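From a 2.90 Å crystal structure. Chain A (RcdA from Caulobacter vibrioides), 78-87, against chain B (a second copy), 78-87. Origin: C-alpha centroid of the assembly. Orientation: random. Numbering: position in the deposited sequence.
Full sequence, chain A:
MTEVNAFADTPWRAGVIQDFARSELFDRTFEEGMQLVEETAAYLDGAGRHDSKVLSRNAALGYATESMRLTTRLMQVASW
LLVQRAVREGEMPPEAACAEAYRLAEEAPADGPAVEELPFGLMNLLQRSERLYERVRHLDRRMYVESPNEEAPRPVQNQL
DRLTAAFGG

Chain A 78-87: ASWLLVQRAV
Chain B, residues 78-87: ASWLLVQRAV

Residues 78–87 of the two RcdA copies are helical, each segment belonging to a longer helix, and the two cross almost at right angles: the angle between their N-to-C directions is 89°, and the axes come within 9.4 Å of each other. A crossing this steep confines contact to a compact patch. The same residues meet from both chains, with A:Ser79 CA 5.3 Å from B:Ser79 CA and A:Leu82 CA 6.8 Å from B:Leu82 CA. Together the stretches bury 396 Å².

In chain A the backbone follows regular helical geometry, phi from -56° to -75° and psi from -29° to -50°, with i to i-4 hydrogen bonds throughout; A:Ala86 N to A:Leu82 O, at 2.9 Å, is typical. Chain B is less even. B:Leu82 has phi/psi of -71/-15°, B:Val83 -103/-32° and B:Gln84 -34/-47°. Here B:Val83 N bonds to B:Trp80 O at 2.8 Å, a tighter turn, while the bond from B:Gln84 N to the same B:Trp80 O, 3.1 Å, is weak. The bond from B:Arg85 N to B:Leu81 O, 2.8 Å, is also weak; full-strength i to i-4 bonding returns with B:Ala86 N to B:Leu82 O at 2.8 Å.

The backbones come close at the two serines. The CA-to-CB bonds of A:Ser79 and B:Ser79 point sideways, and A:Ser79 CB lies 4.0 Å from B:Ser79 CB. Their rotamers differ, chi1 being m (-58°) in chain A and p (61°) in chain B. No hydrogen bond joins the two serines, or any other pair across the stretches; both hydroxyls are bonded outside this contact.

The principal bumps are A:Leu82 and B:Leu82, whose CA-to-CB bonds point toward the opposing helix and which share a rotamer, chi1 m and chi2 t (-69/163° and -71/163°). They pass with A:Leu82 CB 4.3 Å from B:Leu82 CB. A:Leu82 enters the hollow between B:Val83 and B:Ala86, and B:Leu82 the one between A:Val83 and A:Ala86. In one direction, A:Leu82 CD1 comes within 3.5 Å of B:Val83 CG2 and 4.4 Å of B:Ala86 CB, and A:Leu82 CD2 lies 4.1 Å from B:Ala86 CB. In the other, B:Leu82 CD1 rests 4.2 Å from A:Val83 CG2 and 4.1 Å from A:Ala86 CB, and also meets the backbone, 3.8 Å from A:Leu82 O. The exchange is therefore reciprocal but not exact. Both valines have chi1 t (167° in A, 150° in B) and sideways CA-to-CB bonds, lining the hollows, whereas the alanine methyls point toward the partner and leave room for leucine. These contacts are apolar, held by van der Waals packing and the exclusion of water.

Farther along, A:Arg85 and B:Arg85 also begin toward the partner, with extended first torsions (chi1 and chi2 t) and chi3 p at 64° and 86°; chi4 is -179° in A but 88° in B. Their like-charged ends come close, A:Arg85 NH2 lying 4.6 Å from B:Arg85 NH2, so this pair adds no attraction of its own. A:Trp80 and B:Trp80, both chi1 t with chi2 near 90°, have CA-to-CB bonds pointing away from the partner stretch.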

# COMPACT_ATOMS: atom_id res chain seq x y z
N ALA A 78 -4.71 -3.84 -3.78
CA ALA A 78 -4.20 -2.92 -4.78
C ALA A 78 -2.73 -2.57 -4.52
O ALA A 78 -1.90 -2.64 -5.42
CB ALA A 78 -5.04 -1.67 -4.81
N SER A 79 -2.41 -2.24 -3.26
CA SER A 79 -1.05 -1.90 -2.85
C SER A 79 -0.10 -3.08 -3.03
O SER A 79 1.06 -2.90 -3.42
CB SER A 79 -1.04 -1.44 -1.40
OG SER A 79 -1.89 -0.33 -1.20
N TRP A 80 -0.60 -4.28 -2.77
CA TRP A 80 0.21 -5.48 -2.87
C TRP A 80 0.56 -5.77 -4.33
O TRP A 80 1.72 -5.98 -4.68
CB TRP A 80 -0.53 -6.66 -2.22
CG TRP A 80 0.35 -7.85 -2.03
CD1 TRP A 80 1.08 -8.14 -0.92
CD2 TRP A 80 0.60 -8.90 -2.97
NE1 TRP A 80 1.77 -9.31 -1.11
CE2 TRP A 80 1.50 -9.80 -2.36
CE3 TRP A 80 0.16 -9.17 -4.27
CZ2 TRP A 80 1.96 -10.95 -3.00
CZ3 TRP A 80 0.62 -10.32 -4.91
CH2 TRP A 80 1.50 -11.19 -4.27
N LEU A 81 -0.47 -5.75 -5.17
CA LEU A 81 -0.36 -6.06 -6.59
C LEU A 81 0.50 -5.06 -7.35
O LEU A 81 1.22 -5.43 -8.27
CB LEU A 81 -1.76 -6.07 -7.21
CG LEU A 81 -2.63 -7.32 -7.30
CD1 LEU A 81 -2.66 -8.07 -6.01
CD2 LEU A 81 -4.05 -6.87 -7.66
N LEU A 82 0.41 -3.78 -6.97
CA LEU A 82 1.17 -2.74 -7.65
C LEU A 82 2.65 -2.76 -7.26
O LEU A 82 3.52 -2.49 -8.10
CB LEU A 82 0.56 -1.36 -7.37
CG LEU A 82 -0.80 -1.06 -7.99
CD1 LEU A 82 -1.37 0.12 -7.27
CD2 LEU A 82 -0.71 -0.79 -9.49
N VAL A 83 2.93 -3.11 -6.01
CA VAL A 83 4.31 -3.25 -5.53
C VAL A 83 4.99 -4.45 -6.19
O VAL A 83 6.11 -4.35 -6.68
CB VAL A 83 4.38 -3.37 -3.99
CG1 VAL A 83 5.75 -3.83 -3.54
CG2 VAL A 83 4.06 -2.03 -3.34
N GLN A 84 4.27 -5.57 -6.24
CA GLN A 84 4.78 -6.77 -6.87
C GLN A 84 4.98 -6.57 -8.36
O GLN A 84 5.86 -7.20 -8.95
CB GLN A 84 3.87 -7.96 -6.59
CG GLN A 84 3.76 -8.35 -5.12
CD GLN A 84 5.09 -8.75 -4.51
OE1 GLN A 84 5.43 -8.32 -3.41
NE2 GLN A 84 5.85 -9.56 -5.23
N ARG A 85 4.18 -5.70 -8.97
CA ARG A 85 4.36 -5.34 -10.38
C ARG A 85 5.59 -4.44 -10.53
O ARG A 85 6.35 -4.59 -11.49
CB ARG A 85 3.12 -4.66 -10.97
CG ARG A 85 3.20 -4.50 -12.49
CD ARG A 85 2.05 -3.73 -13.07
NE ARG A 85 2.02 -2.35 -12.59
CZ ARG A 85 1.09 -1.47 -12.94
NH1 ARG A 85 0.13 -1.83 -13.77
NH2 ARG A 85 1.12 -0.23 -12.46
N ALA A 86 5.77 -3.52 -9.58
CA ALA A 86 6.91 -2.61 -9.59
C ALA A 86 8.22 -3.38 -9.43
O ALA A 86 9.24 -3.02 -10.00
CB ALA A 86 6.77 -1.55 -8.49
N VAL A 87 8.15 -4.47 -8.67
CA VAL A 87 9.28 -5.38 -8.49
C VAL A 87 9.50 -6.18 -9.77
O VAL A 87 10.64 -6.42 -10.17
CB VAL A 87 9.03 -6.33 -7.30
CG1 VAL A 87 10.07 -7.42 -7.26
CG2 VAL A 87 9.01 -5.56 -5.99
N ALA B 78 5.79 4.21 -0.87
CA ALA B 78 5.89 3.50 -2.14
C ALA B 78 4.50 3.06 -2.64
O ALA B 78 4.16 3.23 -3.82
CB ALA B 78 6.82 2.29 -2.00
N SER B 79 3.69 2.54 -1.73
CA SER B 79 2.33 2.12 -2.05
C SER B 79 1.47 3.32 -2.44
O SER B 79 0.69 3.24 -3.37
CB SER B 79 1.70 1.37 -0.88
OG SER B 79 1.63 2.21 0.26
N TRP B 80 1.65 4.44 -1.75
CA TRP B 80 0.95 5.66 -2.09
C TRP B 80 1.36 6.18 -3.47
O TRP B 80 0.52 6.38 -4.34
CB TRP B 80 1.17 6.74 -1.02
CG TRP B 80 0.32 7.96 -1.23
CD1 TRP B 80 -0.91 8.19 -0.69
CD2 TRP B 80 0.62 9.10 -2.05
NE1 TRP B 80 -1.39 9.41 -1.10
CE2 TRP B 80 -0.47 9.99 -1.93
CE3 TRP B 80 1.71 9.47 -2.85
CZ2 TRP B 80 -0.51 11.23 -2.59
CZ3 TRP B 80 1.67 10.70 -3.51
CH2 TRP B 80 0.56 11.56 -3.38
N LEU B 81 2.67 6.31 -3.67
CA LEU B 81 3.20 6.81 -4.93
C LEU B 81 2.60 6.09 -6.12
O LEU B 81 2.16 6.71 -7.08
CB LEU B 81 4.72 6.71 -4.96
CG LEU B 81 5.43 7.80 -4.14
CD1 LEU B 81 6.96 7.64 -4.12
CD2 LEU B 81 5.05 9.15 -4.70
N LEU B 82 2.57 4.77 -6.06
CA LEU B 82 2.09 3.97 -7.17
C LEU B 82 0.60 4.06 -7.36
O LEU B 82 0.06 3.60 -8.35
CB LEU B 82 2.44 2.50 -6.93
CG LEU B 82 3.92 2.15 -7.05
CD1 LEU B 82 4.21 0.81 -6.41
CD2 LEU B 82 4.38 2.19 -8.53
N VAL B 83 -0.11 4.56 -6.39
CA VAL B 83 -1.46 4.24 -6.51
C VAL B 83 -2.11 5.46 -7.01
O VAL B 83 -2.98 5.41 -7.85
CB VAL B 83 -2.07 3.92 -5.12
CG1 VAL B 83 -3.56 4.27 -5.01
CG2 VAL B 83 -1.85 2.48 -4.78
N GLN B 84 -1.62 6.61 -6.64
CA GLN B 84 -1.34 7.68 -7.55
C GLN B 84 -0.90 7.41 -8.90
O GLN B 84 -1.40 7.99 -9.86
CB GLN B 84 -0.53 8.77 -6.89
CG GLN B 84 -0.91 8.91 -5.45
CD GLN B 84 -2.36 9.31 -5.26
OE1 GLN B 84 -2.97 8.99 -4.24
NE2 GLN B 84 -2.92 9.97 -6.25
N ARG B 85 0.07 6.55 -9.01
CA ARG B 85 0.64 6.35 -10.34
C ARG B 85 -0.37 5.66 -11.25
O ARG B 85 -0.57 6.05 -12.39
CB ARG B 85 1.92 5.55 -10.26
CG ARG B 85 2.74 5.55 -11.55
CD ARG B 85 4.19 5.30 -11.22
NE ARG B 85 4.50 3.87 -11.15
CZ ARG B 85 4.86 3.16 -12.21
NH1 ARG B 85 4.92 3.75 -13.39
NH2 ARG B 85 5.14 1.87 -12.07
N ALA B 86 -1.03 4.63 -10.72
CA ALA B 86 -2.04 3.90 -11.45
C ALA B 86 -3.26 4.77 -11.73
O ALA B 86 -3.84 4.70 -12.81
CB ALA B 86 -2.45 2.67 -10.69
N VAL B 87 -3.66 5.58 -10.75
CA VAL B 87 -4.72 6.55 -10.98
C VAL B 87 -4.34 7.50 -12.12
O VAL B 87 -5.20 7.84 -12.95
CB VAL B 87 -5.07 7.32 -9.71
CG1 VAL B 87 -5.87 8.59 -10.03
CG2 VAL B 87 -5.85 6.42 -8.78